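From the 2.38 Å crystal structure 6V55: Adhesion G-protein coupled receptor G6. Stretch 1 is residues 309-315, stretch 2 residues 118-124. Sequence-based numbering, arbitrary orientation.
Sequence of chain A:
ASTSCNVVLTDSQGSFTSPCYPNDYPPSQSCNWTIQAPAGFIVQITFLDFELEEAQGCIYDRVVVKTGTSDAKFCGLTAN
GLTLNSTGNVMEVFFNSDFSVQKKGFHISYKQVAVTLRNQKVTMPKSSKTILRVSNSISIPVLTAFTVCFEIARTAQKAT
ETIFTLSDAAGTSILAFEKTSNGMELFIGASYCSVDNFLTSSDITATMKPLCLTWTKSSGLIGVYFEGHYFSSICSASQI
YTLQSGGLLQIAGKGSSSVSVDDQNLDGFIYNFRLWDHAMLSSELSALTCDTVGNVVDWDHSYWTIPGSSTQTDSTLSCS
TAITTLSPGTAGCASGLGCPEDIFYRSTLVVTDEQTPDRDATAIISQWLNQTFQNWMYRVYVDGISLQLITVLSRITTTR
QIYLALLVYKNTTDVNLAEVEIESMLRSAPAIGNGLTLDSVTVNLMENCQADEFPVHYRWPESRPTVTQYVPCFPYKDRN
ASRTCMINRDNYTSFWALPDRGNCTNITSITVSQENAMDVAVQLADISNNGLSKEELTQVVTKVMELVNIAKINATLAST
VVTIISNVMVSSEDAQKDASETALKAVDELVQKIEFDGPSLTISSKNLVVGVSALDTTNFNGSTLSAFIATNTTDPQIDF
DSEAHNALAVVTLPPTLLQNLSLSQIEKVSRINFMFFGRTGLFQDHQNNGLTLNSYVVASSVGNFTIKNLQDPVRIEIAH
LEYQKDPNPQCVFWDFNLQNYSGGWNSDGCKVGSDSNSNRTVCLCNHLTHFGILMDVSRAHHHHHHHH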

ATOM      1  N   SER A 309      26.857 -16.249  13.548  1.00 53.92           N
ATOM      2  CA  SER A 309      26.941 -17.687  13.793  1.00 56.71           C
ATOM      3  C   SER A 309      26.771 -18.054  15.265  1.00 63.72           C
ATOM      4  O   SER A 309      26.537 -19.230  15.566  1.00 66.84           O
ATOM      5  CB  SER A 309      28.293 -18.225  13.312  1.00 55.94           C
ATOM      6  OG  SER A 309      28.720 -17.563  12.135  1.00 56.73           O
ATOM      7  N   SER A 310      26.904 -17.096  16.187  1.00 64.39           N
ATOM      8  CA  SER A 310      26.718 -17.347  17.610  1.00 62.41           C
ATOM      9  C   SER A 310      25.610 -16.470  18.202  1.00 62.03           C
ATOM     10  O   SER A 310      25.719 -16.015  19.341  1.00 64.54           O
ATOM     11  CB  SER A 310      28.023 -17.128  18.377  1.00 58.21           C
ATOM     12  OG  SER A 310      29.148 -17.556  17.625  1.00 54.25           O
ATOM     13  N   THR A 311      24.532 -16.188  17.453  1.00 58.18           N
ATOM     14  CA  THR A 311      23.343 -15.550  18.024  1.00 58.29           C
ATOM     15  C   THR A 311      22.098 -16.371  17.709  1.00 56.95           C
ATOM     16  O   THR A 311      21.834 -16.673  16.542  1.00 61.72           O
ATOM     17  CB  THR A 311      23.114 -14.109  17.515  1.00 61.86           C
ATOM     18  OG1 THR A 311      22.637 -14.133  16.156  1.00 67.12           O
ATOM     19  CG2 THR A 311      24.359 -13.224  17.649  1.00 58.89           C
ATOM     20  N   GLN A 312      21.314 -16.689  18.744  1.00 55.38           N
ATOM     21  CA  GLN A 312      20.039 -17.386  18.639  1.00 55.83           C
ATOM     22  C   GLN A 312      18.897 -16.443  19.032  1.00 57.57           C
ATOM     23  O   GLN A 312      19.066 -15.233  19.086  1.00 58.37           O
ATOM     24  CB  GLN A 312      20.067 -18.647  19.497  1.00 58.10           C
ATOM     25  CG  GLN A 312      20.620 -19.860  18.789  1.00 63.17           C
ATOM     26  CD  GLN A 312      20.274 -21.143  19.520  1.00 71.30           C
ATOM     27  OE1 GLN A 312      21.004 -22.133  19.440  1.00 76.42           O
ATOM     28  NE2 GLN A 312      19.161 -21.127  20.258  1.00 71.79           N
ATOM     29  N   THR A 313      17.704 -16.996  19.247  1.00 59.80           N
ATOM     30  CA  THR A 313      16.540 -16.230  19.694  1.00 61.10           C
ATOM     31  C   THR A 313      15.744 -17.149  20.620  1.00 61.72           C
ATOM     32  O   THR A 313      15.840 -18.381  20.512  1.00 59.70           O
ATOM     33  CB  THR A 313      15.672 -15.718  18.504  1.00 60.55           C
ATOM     34  OG1 THR A 313      16.495 -15.383  17.375  1.00 58.60           O
ATOM     35  CG2 THR A 313      14.848 -14.472  18.872  1.00 56.52           C
ATOM     36  N   ASP A 314      14.980 -16.548  21.541  1.00 62.89           N
ATOM     37  CA  ASP A 314      14.277 -17.274  22.597  1.00 65.48           C
ATOM     38  C   ASP A 314      13.255 -16.349  23.247  1.00 68.27           C
ATOM     39  O   ASP A 314      13.462 -15.130  23.310  1.00 70.88           O
ATOM     40  CB  ASP A 314      15.262 -17.788  23.662  1.00 65.14           C
ATOM     41  CG  ASP A 314      14.758 -19.002  24.420  1.00 65.19           C
ATOM     42  OD1 ASP A 314      13.638 -18.956  24.976  1.00 63.20           O
ATOM     43  OD2 ASP A 314      15.507 -20.005  24.473  1.00 66.50           O
ATOM     44  N   SER A 315      12.150 -16.949  23.716  1.00 65.21           N
ATOM     45  CA  SER A 315      11.214 -16.373  24.714  1.00 61.52           C
ATOM     46  C   SER A 315      10.522 -15.041  24.360  1.00 59.00           C
ATOM     47  O   SER A 315      10.591 -14.548  23.234  1.00 58.69           O
ATOM     48  CB  SER A 315      11.928 -16.195  26.073  1.00 59.32           C
ATOM     49  OG  SER A 315      12.838 -17.247  26.368  1.00 55.28           O
TER
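Stretch 2 118-124: RNQKVTM

Stretch 2 runs alongside stretch 1 as an extended chain heading roughly the other way: the end-to-end directions of the touching parts lie 136° apart, so the pairing is antiparallel in sense, though well short of a straight 180°. From Gln-120 to Thr-123 its backbone torsions are extended, with Val-122 and Thr-123 in a strand; stretch 1 has no regular secondary structure. The register descends as the other chain ascends: the CA atoms of Ser-310 and Thr-123 are 5.1 Å apart, those of Thr-311 and Val-122 5.0 Å, and those of Thr-313 and Gln-120 4.7 Å.

One backbone hydrogen bond joins the stretches, from Gln-312 N to Lys-121 O at 3.1 Å, nearly straight with an angle of 167° at the hydrogen. Around it the backbones approach through CA-H...O contacts: Thr-311 CA to Lys-121 O at 3.4 Å, Val-122 CA to Ser-310 O at 3.3 Å, and Gln-120 CA to Gln-312 O at 3.3 Å. Lys-121 O thus serves both an amide and a neighbouring CA. The rule to read here is that two extended chains can lie close with one backbone N-H...O bond and several CA-H...O contacts between them.

Side chains mostly leave sideways and pack along the seam. Ser-310 CB lies 3.6 Å from Thr-123 O, and Thr-313 CG2 reaches within 3.3 Å of Asn-119 O. Lys-121 has the largest covered area of these residues; its CB also points sideways, but the end of the side chain comes nearer, placing NZ 3.6 Å from Asp-314 CB.

Water adds a bridge at the Asn-119 end. Water 1 donates to Asn-119 OD1 at 2.7 Å and, weakly, to Asp-314 O at 3.3 Å, linking a side-chain amide oxygen to a backbone carbonyl across the gap. Altogether 485 Å² is buried, summed over both sides.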

ATOM      1  N   ARG A 118      19.487  -8.037  23.306  1.00 35.30           N
ATOM      2  CA  ARG A 118      18.642  -8.554  24.376  1.00 43.77           C
ATOM      3  C   ARG A 118      17.498  -9.446  23.895  1.00 49.22           C
ATOM      4  O   ARG A 118      16.694  -9.889  24.724  1.00 52.36           O
ATOM      5  CB  ARG A 118      18.083  -7.397  25.194  1.00 46.81           C
ATOM      6  CG  ARG A 118      19.052  -6.893  26.234  1.00 44.61           C
ATOM      7  CD  ARG A 118      18.366  -5.917  27.152  1.00 46.50           C
ATOM      8  NE  ARG A 118      19.048  -4.630  27.131  1.00 51.42           N
ATOM      9  CZ  ARG A 118      20.016  -4.280  27.970  1.00 54.29           C
ATOM     10  NH1 ARG A 118      20.423  -5.116  28.919  1.00 53.03           N
ATOM     11  NH2 ARG A 118      20.570  -3.084  27.858  1.00 57.76           N
ATOM     12  N   ASN A 119      17.387  -9.695  22.592  1.00 50.08           N
ATOM     13  CA  ASN A 119      16.548 -10.752  22.049  1.00 47.83           C
ATOM     14  C   ASN A 119      17.381 -11.922  21.571  1.00 51.14           C
ATOM     15  O   ASN A 119      16.900 -12.725  20.770  1.00 58.46           O
ATOM     16  CB  ASN A 119      15.690 -10.230  20.887  1.00 43.16           C
ATOM     17  CG  ASN A 119      14.503  -9.416  21.361  1.00 40.66           C
ATOM     18  OD1 ASN A 119      13.685  -9.895  22.167  1.00 44.00           O
ATOM     19  ND2 ASN A 119      14.404  -8.173  20.879  1.00 30.92           N
ATOM     20  N   GLN A 120      18.639 -12.010  21.993  1.00 48.60           N
ATOM     21  CA  GLN A 120      19.543 -13.045  21.507  1.00 48.54           C
ATOM     22  C   GLN A 120      20.341 -13.653  22.656  1.00 46.07           C
ATOM     23  O   GLN A 120      20.736 -12.959  23.594  1.00 46.54           O
ATOM     24  CB  GLN A 120      20.513 -12.485  20.439  1.00 48.24           C
ATOM     25  CG  GLN A 120      19.866 -12.074  19.125  1.00 49.52           C
ATOM     26  CD  GLN A 120      20.764 -11.218  18.291  1.00 55.02           C
ATOM     27  OE1 GLN A 120      21.370 -10.280  18.799  1.00 57.82           O
ATOM     28  NE2 GLN A 120      20.851 -11.517  16.994  1.00 55.91           N
ATOM     29  N   LYS A 121      20.576 -14.952  22.573  1.00 42.43           N
ATOM     30  CA  LYS A 121      21.486 -15.675  23.447  1.00 43.48           C
ATOM     31  C   LYS A 121      22.723 -16.004  22.617  1.00 41.06           C
ATOM     32  O   LYS A 121      22.703 -15.886  21.389  1.00 37.48           O
ATOM     33  CB  LYS A 121      20.806 -16.939  24.008  1.00 47.30           C
ATOM     34  CG  LYS A 121      19.832 -16.673  25.202  1.00 51.14           C
ATOM     35  CD  LYS A 121      18.407 -16.209  24.775  1.00 49.76           C
ATOM     36  CE  LYS A 121      17.482 -15.839  25.955  1.00 46.35           C
ATOM     37  NZ  LYS A 121      16.380 -14.906  25.539  1.00 42.09           N
ATOM     38  N   VAL A 122      23.833 -16.349  23.271  1.00 41.08           N
ATOM     39  CA  VAL A 122      25.119 -16.441  22.571  1.00 43.27           C
ATOM     40  C   VAL A 122      25.813 -17.753  22.916  1.00 45.96           C
ATOM     41  O   VAL A 122      26.075 -18.029  24.091  1.00 44.52           O
ATOM     42  CB  VAL A 122      26.037 -15.238  22.880  1.00 44.02           C
ATOM     43  CG1 VAL A 122      27.445 -15.484  22.401  1.00 43.02           C
ATOM     44  CG2 VAL A 122      25.535 -13.977  22.179  1.00 40.55           C
ATOM     45  N   THR A 123      26.135 -18.549  21.892  1.00 51.40           N
ATOM     46  CA  THR A 123      26.906 -19.775  22.093  1.00 58.03           C
ATOM     47  C   THR A 123      28.395 -19.452  22.261  1.00 59.50           C
ATOM     48  O   THR A 123      28.986 -18.789  21.404  1.00 61.33           O
ATOM     49  CB  THR A 123      26.678 -20.727  20.914  1.00 55.67           C
ATOM     50  OG1 THR A 123      25.291 -21.089  20.853  1.00 54.97           O
ATOM     51  CG2 THR A 123      27.532 -21.993  21.052  1.00 55.53           C
ATOM     52  N   MET A 124      29.006 -19.918  23.361  1.00 58.74           N
ATOM     53  CA  MET A 124      30.421 -19.566  23.495  1.00 66.25           C
ATOM     54  C   MET A 124      31.297 -20.637  22.849  1.00 71.96           C
ATOM     55  O   MET A 124      30.945 -21.821  22.892  1.00 71.65           O
ATOM     56  CB  MET A 124      30.805 -19.395  24.966  1.00 74.24           C
ATOM     57  CG  MET A 124      30.264 -20.424  25.922  1.00 80.78           C
ATOM     58  SD  MET A 124      29.847 -19.546  27.421  1.00 84.72           S
ATOM     59  CE  MET A 124      28.447 -18.743  26.690  1.00 82.23           C
TER
HETATM   60  O   HOH W   1      13.194 -11.883  23.969  1.00 28.33           O